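Local structure of cystalysin (1C7O) at residues Leu17-Met22 with Val33-Val38; Ala39-Lys44 with Thr239-Gly244; Asn165-Phe170 with Met199-Glu204. The protein belongs to the class I and II aminotransferase family, has the fold type I architecture of pyridoxal-phosphate-dependent enzymes, and holds the bound group PPG in a two-chain assembly. All blocks are in the same frame, centred on the assembly; numbering follows the deposited sequence.

Contact 1: Leu17-Met22 with Val33-Val38. With PPG ((2E,3E)-4-(2-aminoethoxy)-2-[({3-hydroxy-2-methyl-5-[(phosphonooxy)methyl]pyridin-4-yl}methyl)imino]but-3-enoic acid), chain I.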
loop_
_atom_site.group_PDB
_atom_site.type_symbol
_atom_site.label_atom_id
_atom_site.label_comp_id
_atom_site.label_asym_id
_atom_site.label_seq_id
_atom_site.Cartn_x
_atom_site.Cartn_y
_atom_site.Cartn_z
ATOM N N LEU A 17 8.136 7.907 -11.626
ATOM C CA LEU A 17 9.429 7.856 -10.960
ATOM C C LEU A 17 10.557 7.757 -11.982
ATOM O O LEU A 17 11.644 8.290 -11.773
ATOM C CB LEU A 17 9.481 6.696 -9.961
ATOM C CG LEU A 17 8.800 7.041 -8.626
ATOM C CD1 LEU A 17 7.294 7.106 -8.792
ATOM C CD2 LEU A 17 9.144 6.008 -7.594
ATOM N N LYS A 18 10.282 7.108 -13.105
ATOM C CA LYS A 18 11.283 6.969 -14.148
ATOM C C LYS A 18 11.593 8.306 -14.806
ATOM O O LYS A 18 12.737 8.758 -14.793
ATOM C CB LYS A 18 10.825 5.974 -15.223
ATOM C CG LYS A 18 11.560 6.165 -16.550
ATOM C CD LYS A 18 11.525 4.937 -17.421
ATOM C CE LYS A 18 10.120 4.472 -17.695
ATOM N NZ LYS A 18 10.149 3.189 -18.441
ATOM N N TRP A 19 10.584 8.939 -15.389
ATOM C CA TRP A 19 10.816 10.218 -16.044
ATOM C C TRP A 19 11.355 11.265 -15.083
ATOM O O TRP A 19 12.337 11.927 -15.392
ATOM C CB TRP A 19 9.543 10.724 -16.736
ATOM C CG TRP A 19 9.222 9.965 -17.998
ATOM C CD1 TRP A 19 8.898 8.638 -18.099
ATOM C CD2 TRP A 19 9.222 10.480 -19.338
ATOM N NE1 TRP A 19 8.696 8.296 -19.418
ATOM C CE2 TRP A 19 8.892 9.405 -20.200
ATOM C CE3 TRP A 19 9.473 11.745 -19.894
ATOM C CZ2 TRP A 19 8.805 9.555 -21.592
ATOM C CZ3 TRP A 19 9.386 11.898 -21.279
ATOM C CH2 TRP A 19 9.055 10.804 -22.112
ATOM N N ASP A 20 10.734 11.408 -13.917
ATOM C CA ASP A 20 11.192 12.396 -12.937
ATOM C C ASP A 20 12.649 12.171 -12.556
ATOM O O ASP A 20 13.401 13.124 -12.344
ATOM C CB ASP A 20 10.330 12.353 -11.670
ATOM C CG ASP A 20 8.945 12.919 -11.886
ATOM O OD1 ASP A 20 8.618 13.303 -13.034
ATOM O OD2 ASP A 20 8.180 12.976 -10.896
ATOM N N LEU A 21 13.039 10.904 -12.458
ATOM C CA LEU A 21 14.413 10.558 -12.114
ATOM C C LEU A 21 15.355 11.059 -13.207
ATOM O O LEU A 21 16.445 11.557 -12.922
ATOM C CB LEU A 21 14.563 9.048 -11.966
ATOM C CG LEU A 21 15.998 8.597 -11.682
ATOM C CD1 LEU A 21 16.513 9.291 -10.416
ATOM C CD2 LEU A 21 16.043 7.079 -11.531
ATOM N N MET A 22 14.916 10.920 -14.456
ATOM C CA MET A 22 15.687 11.363 -15.612
ATOM C C MET A 22 15.999 12.866 -15.545
ATOM O O MET A 22 17.159 13.259 -15.700
ATOM C CB MET A 22 14.930 11.036 -16.903
ATOM C CG MET A 22 15.637 11.484 -18.167
ATOM S SD MET A 22 14.712 11.085 -19.644
ATOM C CE MET A 22 13.238 12.015 -19.341
ATOM N N VAL A 33 13.745 12.868 -25.661
ATOM C CA VAL A 33 14.344 11.716 -25.003
ATOM C C VAL A 33 13.388 10.953 -24.104
ATOM O O VAL A 33 12.696 11.543 -23.267
ATOM C CB VAL A 33 15.557 12.132 -24.131
ATOM C CG1 VAL A 33 16.076 10.924 -23.338
ATOM C CG2 VAL A 33 16.658 12.718 -25.003
ATOM N N VAL A 34 13.367 9.637 -24.282
ATOM C CA VAL A 34 12.540 8.746 -23.480
ATOM C C VAL A 34 13.484 7.905 -22.621
ATOM O O VAL A 34 14.400 7.274 -23.132
ATOM C CB VAL A 34 11.700 7.806 -24.372
ATOM C CG1 VAL A 34 11.062 6.700 -23.520
ATOM C CG2 VAL A 34 10.622 8.619 -25.105
ATOM N N PRO A 35 13.298 7.916 -21.296
ATOM C CA PRO A 35 14.181 7.119 -20.441
ATOM C C PRO A 35 13.948 5.614 -20.619
ATOM O O PRO A 35 12.834 5.182 -20.931
ATOM C CB PRO A 35 13.849 7.624 -19.034
ATOM C CG PRO A 35 12.432 8.076 -19.156
ATOM C CD PRO A 35 12.406 8.769 -20.493
ATOM N N LEU A 36 15.001 4.820 -20.428
ATOM C CA LEU A 36 14.908 3.371 -20.589
ATOM C C LEU A 36 15.461 2.624 -19.385
ATOM O O LEU A 36 16.090 1.576 -19.539
ATOM C CB LEU A 36 15.682 2.940 -21.833
ATOM C CG LEU A 36 15.303 3.597 -23.163
ATOM C CD1 LEU A 36 16.279 3.143 -24.227
ATOM C CD2 LEU A 36 13.882 3.238 -23.553
ATOM N N SER A 37 15.222 3.161 -18.192
ATOM C CA SER A 37 15.713 2.563 -16.951
ATOM C C SER A 37 14.657 1.731 -16.212
ATOM O O SER A 37 14.443 0.561 -16.530
ATOM C CB SER A 37 16.231 3.665 -16.028
ATOM O OG SER A 37 15.233 4.646 -15.801
ATOM N N VAL A 38 14.010 2.347 -15.228
ATOM C CA VAL A 38 12.971 1.712 -14.416
ATOM C C VAL A 38 12.091 0.708 -15.158
ATOM O O VAL A 38 11.684 0.936 -16.291
ATOM C CB VAL A 38 12.063 2.784 -13.778
ATOM C CG1 VAL A 38 10.965 2.125 -12.945
ATOM C CG2 VAL A 38 12.903 3.709 -12.901
HETATM N N1 PPG I . 11.038 -7.984 -8.072
HETATM C C2 PPG I . 11.828 -7.964 -9.214
HETATM C C2A PPG I . 12.692 -9.164 -9.418
HETATM C C3 PPG I . 11.699 -6.800 -10.101
HETATM O O3 PPG I . 12.537 -6.870 -11.197
HETATM C C4 PPG I . 10.805 -5.762 -9.793
HETATM C C4A PPG I . 10.853 -4.494 -10.651
HETATM C C5 PPG I . 10.000 -5.894 -8.514
HETATM C C6 PPG I . 10.166 -7.020 -7.715
HETATM C C5A PPG I . 9.030 -4.748 -8.024
HETATM O OP4 PPG I . 7.778 -5.277 -7.545
HETATM P P PPG I . 6.732 -4.311 -6.780
HETATM O OP1 PPG I . 7.399 -3.920 -5.516
HETATM O OP2 PPG I . 5.455 -5.142 -6.563
HETATM O OP3 PPG I . 6.448 -3.193 -7.710
HETATM N N4A PPG I . 11.887 -3.590 -10.203
HETATM C CAI PPG I . 12.144 -2.372 -10.993
HETATM C CBC PPG I . 13.343 -2.345 -11.895
HETATM O O2B PPG I . 13.674 -1.209 -12.640
HETATM O O3B PPG I . 14.089 -3.411 -11.995
HETATM C CBI PPG I . 11.218 -1.274 -10.952
HETATM C CGI PPG I . 11.538 -0.075 -10.259
HETATM O OET PPG I . 11.719 -0.031 -8.816
HETATM C CEI PPG I . 11.763 1.428 -8.454
HETATM C CFI PPG I . 10.402 2.087 -8.770
HETATM N NI PPG I . 10.400 3.494 -8.517
HETATM O O HOH W 1 15.403 7.395 -15.632
#

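Contact 2: Ala39-Lys44 with Thr239-Gly244. With PPG ((2E,3E)-4-(2-aminoethoxy)-2-[({3-hydroxy-2-methyl-5-[(phosphonooxy)methyl]pyridin-4-yl}methyl)imino]but-3-enoic acid), chain I.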
loop_
_atom_site.group_PDB
_atom_site.type_symbol
_atom_site.label_atom_id
_atom_site.label_comp_id
_atom_site.label_asym_id
_atom_site.label_seq_id
_atom_site.Cartn_x
_atom_site.Cartn_y
_atom_site.Cartn_z
ATOM N N ALA A 39 11.779 -0.404 -14.501
ATOM C CA ALA A 39 10.955 -1.441 -15.117
ATOM C C ALA A 39 9.429 -1.264 -15.152
ATOM O O ALA A 39 8.699 -2.021 -14.501
ATOM C CB ALA A 39 11.284 -2.800 -14.504
ATOM N N ASP A 40 8.952 -0.254 -15.876
ATOM C CA ASP A 40 7.516 -0.073 -16.086
ATOM C C ASP A 40 7.461 0.210 -17.585
ATOM O O ASP A 40 8.478 0.591 -18.173
ATOM C CB ASP A 40 6.894 1.048 -15.207
ATOM C CG ASP A 40 7.351 2.457 -15.577
ATOM O OD1 ASP A 40 6.901 3.402 -14.883
ATOM O OD2 ASP A 40 8.136 2.629 -16.530
ATOM N N MET A 41 6.314 -0.004 -18.219
ATOM C CA MET A 41 6.223 0.168 -19.670
ATOM C C MET A 41 5.943 1.558 -20.231
ATOM O O MET A 41 5.285 2.389 -19.596
ATOM C CB MET A 41 5.180 -0.790 -20.242
ATOM C CG MET A 41 5.411 -2.250 -19.920
ATOM S SD MET A 41 4.263 -3.274 -20.841
ATOM C CE MET A 41 4.667 -4.910 -20.193
ATOM N N GLU A 42 6.454 1.792 -21.440
ATOM C CA GLU A 42 6.246 3.056 -22.129
ATOM C C GLU A 42 5.168 2.822 -23.179
ATOM O O GLU A 42 5.191 3.400 -24.269
ATOM C CB GLU A 42 7.544 3.557 -22.788
ATOM C CG GLU A 42 8.566 4.178 -21.814
ATOM C CD GLU A 42 7.957 5.232 -20.883
ATOM O OE1 GLU A 42 7.324 6.193 -21.369
ATOM O OE2 GLU A 42 8.118 5.096 -19.653
ATOM N N PHE A 43 4.236 1.943 -22.825
ATOM C CA PHE A 43 3.094 1.580 -23.659
ATOM C C PHE A 43 1.821 1.953 -22.904
ATOM O O PHE A 43 1.787 1.887 -21.676
ATOM C CB PHE A 43 3.055 0.071 -23.908
ATOM C CG PHE A 43 4.172 -0.446 -24.765
ATOM C CD1 PHE A 43 4.966 -1.505 -24.321
ATOM C CD2 PHE A 43 4.407 0.083 -26.025
ATOM C CE1 PHE A 43 5.972 -2.023 -25.127
ATOM C CE2 PHE A 43 5.412 -0.430 -26.835
ATOM C CZ PHE A 43 6.192 -1.481 -26.387
ATOM N N LYS A 44 0.776 2.345 -23.627
ATOM C CA LYS A 44 -0.481 2.675 -22.978
ATOM C C LYS A 44 -1.017 1.369 -22.416
ATOM O O LYS A 44 -0.756 0.299 -22.968
ATOM C CB LYS A 44 -1.468 3.273 -23.981
ATOM C CG LYS A 44 -1.496 4.812 -24.009
ATOM C CD LYS A 44 -2.065 5.390 -22.695
ATOM C CE LYS A 44 -2.266 6.914 -22.730
ATOM N NZ LYS A 44 -0.991 7.676 -22.830
ATOM N N THR A 239 3.483 -7.663 -15.903
ATOM C CA THR A 239 2.770 -8.247 -17.036
ATOM C C THR A 239 1.932 -7.239 -17.805
ATOM O O THR A 239 2.077 -7.115 -19.024
ATOM C CB THR A 239 1.808 -9.381 -16.590
ATOM O OG1 THR A 239 2.517 -10.349 -15.806
ATOM C CG2 THR A 239 1.201 -10.066 -17.807
ATOM N N PHE A 240 1.060 -6.519 -17.097
ATOM C CA PHE A 240 0.170 -5.568 -17.753
ATOM C C PHE A 240 0.437 -4.075 -17.529
ATOM O O PHE A 240 -0.434 -3.237 -17.781
ATOM C CB PHE A 240 -1.276 -5.903 -17.388
ATOM C CG PHE A 240 -1.654 -7.336 -17.670
ATOM C CD1 PHE A 240 -1.590 -8.299 -16.670
ATOM C CD2 PHE A 240 -2.041 -7.730 -18.950
ATOM C CE1 PHE A 240 -1.901 -9.627 -16.934
ATOM C CE2 PHE A 240 -2.354 -9.068 -19.227
ATOM C CZ PHE A 240 -2.283 -10.016 -18.216
ATOM N N ASN A 241 1.646 -3.750 -17.073
ATOM C CA ASN A 241 2.063 -2.369 -16.830
ATOM C C ASN A 241 1.192 -1.646 -15.805
ATOM O O ASN A 241 0.733 -0.528 -16.053
ATOM C CB ASN A 241 2.078 -1.577 -18.153
ATOM C CG ASN A 241 2.838 -0.255 -18.042
ATOM O OD1 ASN A 241 3.751 -0.124 -17.232
ATOM N ND2 ASN A 241 2.476 0.719 -18.878
ATOM N N ILE A 242 0.968 -2.282 -14.654
ATOM C CA ILE A 242 0.160 -1.674 -13.608
ATOM C C ILE A 242 0.847 -1.709 -12.254
ATOM O O ILE A 242 0.246 -2.074 -11.246
ATOM C CB ILE A 242 -1.246 -2.330 -13.501
ATOM C CG1 ILE A 242 -1.141 -3.805 -13.110
ATOM C CG2 ILE A 242 -1.957 -2.208 -14.827
ATOM C CD1 ILE A 242 -2.503 -4.524 -13.021
ATOM N N ALA A 243 2.117 -1.322 -12.235
ATOM C CA ALA A 243 2.865 -1.271 -10.991
ATOM C C ALA A 243 2.236 -0.159 -10.163
ATOM O O ALA A 243 2.500 -0.033 -8.973
ATOM C CB ALA A 243 4.335 -0.955 -11.258
ATOM N N GLY A 244 1.404 0.643 -10.815
ATOM C CA GLY A 244 0.729 1.738 -10.148
ATOM C C GLY A 244 -0.651 1.389 -9.617
ATOM O O GLY A 244 -1.378 2.280 -9.176
HETATM N N1 PPG I . 11.038 -7.984 -8.072
HETATM C C2 PPG I . 11.828 -7.964 -9.214
HETATM C C2A PPG I . 12.692 -9.164 -9.418
HETATM C C3 PPG I . 11.699 -6.800 -10.101
HETATM O O3 PPG I . 12.537 -6.870 -11.197
HETATM C C4 PPG I . 10.805 -5.762 -9.793
HETATM C C4A PPG I . 10.853 -4.494 -10.651
HETATM C C5 PPG I . 10.000 -5.894 -8.514
HETATM C C6 PPG I . 10.166 -7.020 -7.715
HETATM C C5A PPG I . 9.030 -4.748 -8.024
HETATM O OP4 PPG I . 7.778 -5.277 -7.545
HETATM P P PPG I . 6.732 -4.311 -6.780
HETATM O OP1 PPG I . 7.399 -3.920 -5.516
HETATM O OP2 PPG I . 5.455 -5.142 -6.563
HETATM O OP3 PPG I . 6.448 -3.193 -7.710
HETATM N N4A PPG I . 11.887 -3.590 -10.203
HETATM C CAI PPG I . 12.144 -2.372 -10.993
HETATM C CBC PPG I . 13.343 -2.345 -11.895
HETATM O O2B PPG I . 13.674 -1.209 -12.640
HETATM O O3B PPG I . 14.089 -3.411 -11.995
HETATM C CBI PPG I . 11.218 -1.274 -10.952
HETATM C CGI PPG I . 11.538 -0.075 -10.259
HETATM O OET PPG I . 11.719 -0.031 -8.816
HETATM C CEI PPG I . 11.763 1.428 -8.454
HETATM C CFI PPG I . 10.402 2.087 -8.770
HETATM N NI PPG I . 10.400 3.494 -8.517
#

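Contact 3: Asn165-Phe170 with Met199-Glu204. With PPG ((2E,3E)-4-(2-aminoethoxy)-2-[({3-hydroxy-2-methyl-5-[(phosphonooxy)methyl]pyridin-4-yl}methyl)imino]but-3-enoic acid), chain I.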
loop_
_atom_site.group_PDB
_atom_site.type_symbol
_atom_site.label_atom_id
_atom_site.label_comp_id
_atom_site.label_asym_id
_atom_site.label_seq_id
_atom_site.Cartn_x
_atom_site.Cartn_y
_atom_site.Cartn_z
ATOM N N ASN A 165 22.615 -19.681 7.501
ATOM C CA ASN A 165 21.884 -19.191 6.339
ATOM C C ASN A 165 20.498 -19.825 6.396
ATOM O O ASN A 165 20.356 -21.051 6.358
ATOM C CB ASN A 165 22.605 -19.578 5.042
ATOM C CG ASN A 165 23.997 -18.975 4.945
ATOM O OD1 ASN A 165 24.247 -17.885 5.452
ATOM N ND2 ASN A 165 24.904 -19.676 4.280
ATOM N N LYS A 166 19.479 -18.980 6.483
ATOM C CA LYS A 166 18.111 -19.447 6.605
ATOM C C LYS A 166 17.316 -19.664 5.334
ATOM O O LYS A 166 16.352 -20.426 5.343
ATOM C CB LYS A 166 17.349 -18.506 7.535
ATOM C CG LYS A 166 18.078 -18.273 8.841
ATOM C CD LYS A 166 18.434 -19.606 9.502
ATOM C CE LYS A 166 19.143 -19.408 10.816
ATOM N NZ LYS A 166 19.123 -20.664 11.588
ATOM N N ALA A 167 17.698 -19.020 4.238
ATOM C CA ALA A 167 16.941 -19.218 3.012
ATOM C C ALA A 167 17.553 -18.603 1.762
ATOM O O ALA A 167 18.386 -17.702 1.833
ATOM C CB ALA A 167 15.529 -18.694 3.201
ATOM N N LEU A 168 17.119 -19.113 0.615
ATOM C CA LEU A 168 17.579 -18.642 -0.683
ATOM C C LEU A 168 16.497 -17.754 -1.291
ATOM O O LEU A 168 15.349 -18.184 -1.445
ATOM C CB LEU A 168 17.840 -19.826 -1.618
ATOM C CG LEU A 168 18.156 -19.497 -3.083
ATOM C CD1 LEU A 168 19.526 -18.843 -3.193
ATOM C CD2 LEU A 168 18.117 -20.766 -3.910
ATOM N N LEU A 169 16.872 -16.517 -1.614
ATOM C CA LEU A 169 15.970 -15.544 -2.234
ATOM C C LEU A 169 16.217 -15.599 -3.739
ATOM O O LEU A 169 17.163 -15.006 -4.255
ATOM C CB LEU A 169 16.249 -14.138 -1.695
ATOM C CG LEU A 169 15.423 -13.006 -2.299
ATOM C CD1 LEU A 169 13.955 -13.369 -2.309
ATOM C CD2 LEU A 169 15.674 -11.738 -1.503
ATOM N N PHE A 170 15.342 -16.317 -4.428
ATOM C CA PHE A 170 15.455 -16.553 -5.867
ATOM C C PHE A 170 14.656 -15.604 -6.760
ATOM O O PHE A 170 13.496 -15.297 -6.488
ATOM C CB PHE A 170 15.019 -18.003 -6.149
ATOM C CG PHE A 170 15.593 -18.598 -7.405
ATOM C CD1 PHE A 170 16.973 -18.665 -7.599
ATOM C CD2 PHE A 170 14.753 -19.160 -8.366
ATOM C CE1 PHE A 170 17.507 -19.290 -8.735
ATOM C CE2 PHE A 170 15.278 -19.785 -9.501
ATOM C CZ PHE A 170 16.652 -19.850 -9.686
ATOM N N MET A 199 14.652 -22.095 3.350
ATOM C CA MET A 199 13.316 -21.755 2.895
ATOM C C MET A 199 13.568 -21.248 1.479
ATOM O O MET A 199 14.693 -20.850 1.150
ATOM C CB MET A 199 12.715 -20.614 3.721
ATOM C CG MET A 199 12.014 -21.029 4.991
ATOM S SD MET A 199 11.057 -19.655 5.679
ATOM C CE MET A 199 9.554 -19.772 4.746
ATOM N N LEU A 200 12.538 -21.262 0.646
ATOM C CA LEU A 200 12.680 -20.769 -0.713
ATOM C C LEU A 200 11.740 -19.593 -0.945
ATOM O O LEU A 200 10.518 -19.723 -0.830
ATOM C CB LEU A 200 12.391 -21.878 -1.726
ATOM C CG LEU A 200 12.417 -21.432 -3.188
ATOM C CD1 LEU A 200 13.726 -20.716 -3.470
ATOM C CD2 LEU A 200 12.236 -22.636 -4.111
ATOM N N TRP A 201 12.330 -18.440 -1.252
ATOM C CA TRP A 201 11.587 -17.217 -1.534
ATOM C C TRP A 201 11.779 -16.917 -3.017
ATOM O O TRP A 201 12.690 -16.180 -3.392
ATOM C CB TRP A 201 12.129 -16.044 -0.701
ATOM C CG TRP A 201 12.075 -16.260 0.790
ATOM C CD1 TRP A 201 11.319 -17.182 1.463
ATOM C CD2 TRP A 201 12.831 -15.559 1.785
ATOM N NE1 TRP A 201 11.565 -17.105 2.811
ATOM C CE2 TRP A 201 12.489 -16.119 3.039
ATOM C CE3 TRP A 201 13.768 -14.513 1.741
ATOM C CZ2 TRP A 201 13.053 -15.671 4.237
ATOM C CZ3 TRP A 201 14.331 -14.066 2.940
ATOM C CH2 TRP A 201 13.970 -14.649 4.169
ATOM N N SER A 202 10.930 -17.495 -3.859
ATOM C CA SER A 202 11.038 -17.290 -5.297
ATOM C C SER A 202 10.199 -16.117 -5.815
ATOM O O SER A 202 8.971 -16.162 -5.836
ATOM C CB SER A 202 10.644 -18.569 -6.034
ATOM O OG SER A 202 10.950 -18.472 -7.414
ATOM N N ASP A 203 10.884 -15.066 -6.237
ATOM C CA ASP A 203 10.243 -13.872 -6.766
ATOM C C ASP A 203 10.087 -14.111 -8.257
ATOM O O ASP A 203 11.058 -14.041 -9.003
ATOM C CB ASP A 203 11.149 -12.671 -6.492
ATOM C CG ASP A 203 10.645 -11.387 -7.108
ATOM O OD1 ASP A 203 11.178 -10.332 -6.715
ATOM O OD2 ASP A 203 9.743 -11.421 -7.972
ATOM N N GLU A 204 8.861 -14.401 -8.684
ATOM C CA GLU A 204 8.579 -14.689 -10.089
ATOM C C GLU A 204 7.664 -13.644 -10.728
ATOM O O GLU A 204 6.872 -13.961 -11.617
ATOM C CB GLU A 204 7.953 -16.087 -10.199
ATOM C CG GLU A 204 8.734 -17.152 -9.423
ATOM C CD GLU A 204 8.275 -18.581 -9.701
ATOM O OE1 GLU A 204 7.423 -18.783 -10.598
ATOM O OE2 GLU A 204 8.781 -19.505 -9.025
HETATM N N1 PPG I . 11.038 -7.984 -8.072
HETATM C C2 PPG I . 11.828 -7.964 -9.214
HETATM C C2A PPG I . 12.692 -9.164 -9.418
HETATM C C3 PPG I . 11.699 -6.800 -10.101
HETATM O O3 PPG I . 12.537 -6.870 -11.197
HETATM C C4 PPG I . 10.805 -5.762 -9.793
HETATM C C4A PPG I . 10.853 -4.494 -10.651
HETATM C C5 PPG I . 10.000 -5.894 -8.514
HETATM C C6 PPG I . 10.166 -7.020 -7.715
HETATM C C5A PPG I . 9.030 -4.748 -8.024
HETATM O OP4 PPG I . 7.778 -5.277 -7.545
HETATM P P PPG I . 6.732 -4.311 -6.780
HETATM O OP1 PPG I . 7.399 -3.920 -5.516
HETATM O OP2 PPG I . 5.455 -5.142 -6.563
HETATM O OP3 PPG I . 6.448 -3.193 -7.710
HETATM N N4A PPG I . 11.887 -3.590 -10.203
HETATM C CAI PPG I . 12.144 -2.372 -10.993
HETATM C CBC PPG I . 13.343 -2.345 -11.895
HETATM O O2B PPG I . 13.674 -1.209 -12.640
HETATM O O3B PPG I . 14.089 -3.411 -11.995
HETATM C CBI PPG I . 11.218 -1.274 -10.952
HETATM C CGI PPG I . 11.538 -0.075 -10.259
HETATM O OET PPG I . 11.719 -0.031 -8.816
HETATM C CEI PPG I . 11.763 1.428 -8.454
HETATM C CFI PPG I . 10.402 2.087 -8.770
HETATM N NI PPG I . 10.400 3.494 -8.517
#

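Contact 1: Leu17-Met22 with Val33-Val38
P35 is packed between three side chains of helix 17-25: K18, W19 and M22. Its CG stands squarely over the indole, 3.7 Å from the centroid of the five-membered ring of W19 and 8° off the normal, a clear CH-pi contact. P35 CD covers the same face closer to the ring fusion, 3.6 Å from W19 CE2. M22 comes in at about a right angle to the proline ring, with SD 3.4 Å from P35 CD, and the bend at its chi3 (61°) brings CE round to that same carbon. On the third side K18 CG lies 3.3 Å from P35 CG, while V34 CG2 and V33 CG1 extend the apolar patch to W19 CH2 and M22 SD.

In fold terms, the chain leaves helix 17-25, turns back, and lays the non-regular segment 33-38 against that helix's first turns; the segment then carries on toward PPG. K18 and M22, four residues apart, lie one turn from each other on the flank facing P35; W19 starts off to the side and brings its ring over the proline, CG anti to its carbonyl carbon (chi1 -74°).

Toward V38 the packing is looser. K18 CB still meets V38 CB, but the amino group reaches V38 O only through a weak hydrogen bond of 3.5 Å; its stronger partners are D40 and E42, both by salt bridges. Between K18 and S37 a water fills in, donating to K18 O at 3.1 Å and hydrogen-bonded to S37 OG at 2.8 Å. L21, on this side, is exposed to solvent. V38 turns CG1 to PPG, 3.5 Å from its atom CGI, and also packs on Y64 of the second subunit, while L17 rests on T65 of that subunit.

Contact 2: Ala39-Lys44 with Thr239-Gly244
A Schellman motif ends the short helix 237-240, and N241, the residue with positive phi that closes it, turns its side-chain amide onto the backbone of M41 in the loop that leads up to helix 47-59. OD1 of N241 accepts the N-H of M41 at 2.7 Å, with an N-H...O angle of 152°. The donor does not come in along a lone pair: it stands above the carbonyl plane, 57° out of it. The other end of the amide makes a weak bond, N241 ND2 to M41 O at 3.3 Å, so both polar backbone atoms of one residue are met by one side chain. CG of N241 lies anti to the backbone N (chi1 -165°), which directs the amide across to M41.

The pair also packs closely. M41 CB lies 3.3 Å from N241 CG, and the two side chains run alongside one another, pointing opposite ways. Beyond CG the M41 chain runs straight, bringing SD to 3.9 Å from N241 CB and CE to 3.6 Å from T239 O, the carbonyl of the helix's last turn. SD also sits at the edge of the F43 ring.

At the start of segment 39-44, A39 N gives a hydrogen bond of 2.8 Å to PPG O2B, so the segment fixed by N241 also touches the bound group. D40 and E42 each form a salt bridge with R11, and V61 and Y64 of the second subunit pack against N241 and D40.

Helix 289-313 covers the M41 side through W291 and C295 and meets F43 through V298; helix 275-287 packs against F240, and N371 of strand 367-371 makes a weak hydrogen bond to D40 O.

Contact 3: Asn165-Phe170 with Met199-Glu204
F170 O is approached by two donors of the neighbouring strand: D203 N at 2.6 Å, almost in line with the carbonyl, and the C-H of S202, whose CA atom lies 3.4 Å from F170 O. The same parallel pairing runs back down the strands. W201 N bonds to L168 O with a nearly straight N-H...O of 175°, whereas F170 N reaches W201 O less squarely, at 138°, from above the carbonyl plane.

One face of the sheet carries A167, L169, M199 and W201. A167 CB lies over the six-membered ring of W201, 4.2 Å from its centroid, a CH-pi contact, and L169 CD1 packs 3.6 Å from W201 CB. On the other face L200 CD1 meets F170 CB, and S202 OG lies at the edge of the F170 ring while bonding to E204 OE2.

Where strand 199-203 ends, D203 OD1 is 2.7 Å from PPG N1, consistent with the aspartate that faces the pyridine nitrogen in fold type I enzymes.

The two strands belong to a beta-alpha-beta unit with helix 183-194; strands 115-118 and 230-234 flank them, and helix 98-109 covers the W201 face.

In the fold
Contact 1 closes before contact 2 opens, and contact 3 is nested within the long loop that contact 2 closes. The first two are neighbours, with centres 13 Å apart: K18 reaches from contact 1 to D40 and E42 of contact 2, and both lie against the second subunit. Contact 3 belongs to the central seven-stranded sheet, on the opposite side of the chain's centre, about 30 Å from contact 1 and 26 Å from contact 2, centre to centre. All three nevertheless touch PPG. The bound group thus lies between the end of strand 199-203 and the loop joining helices 17-25 and 47-59, with Y64 of the second subunit completing the site at the interface.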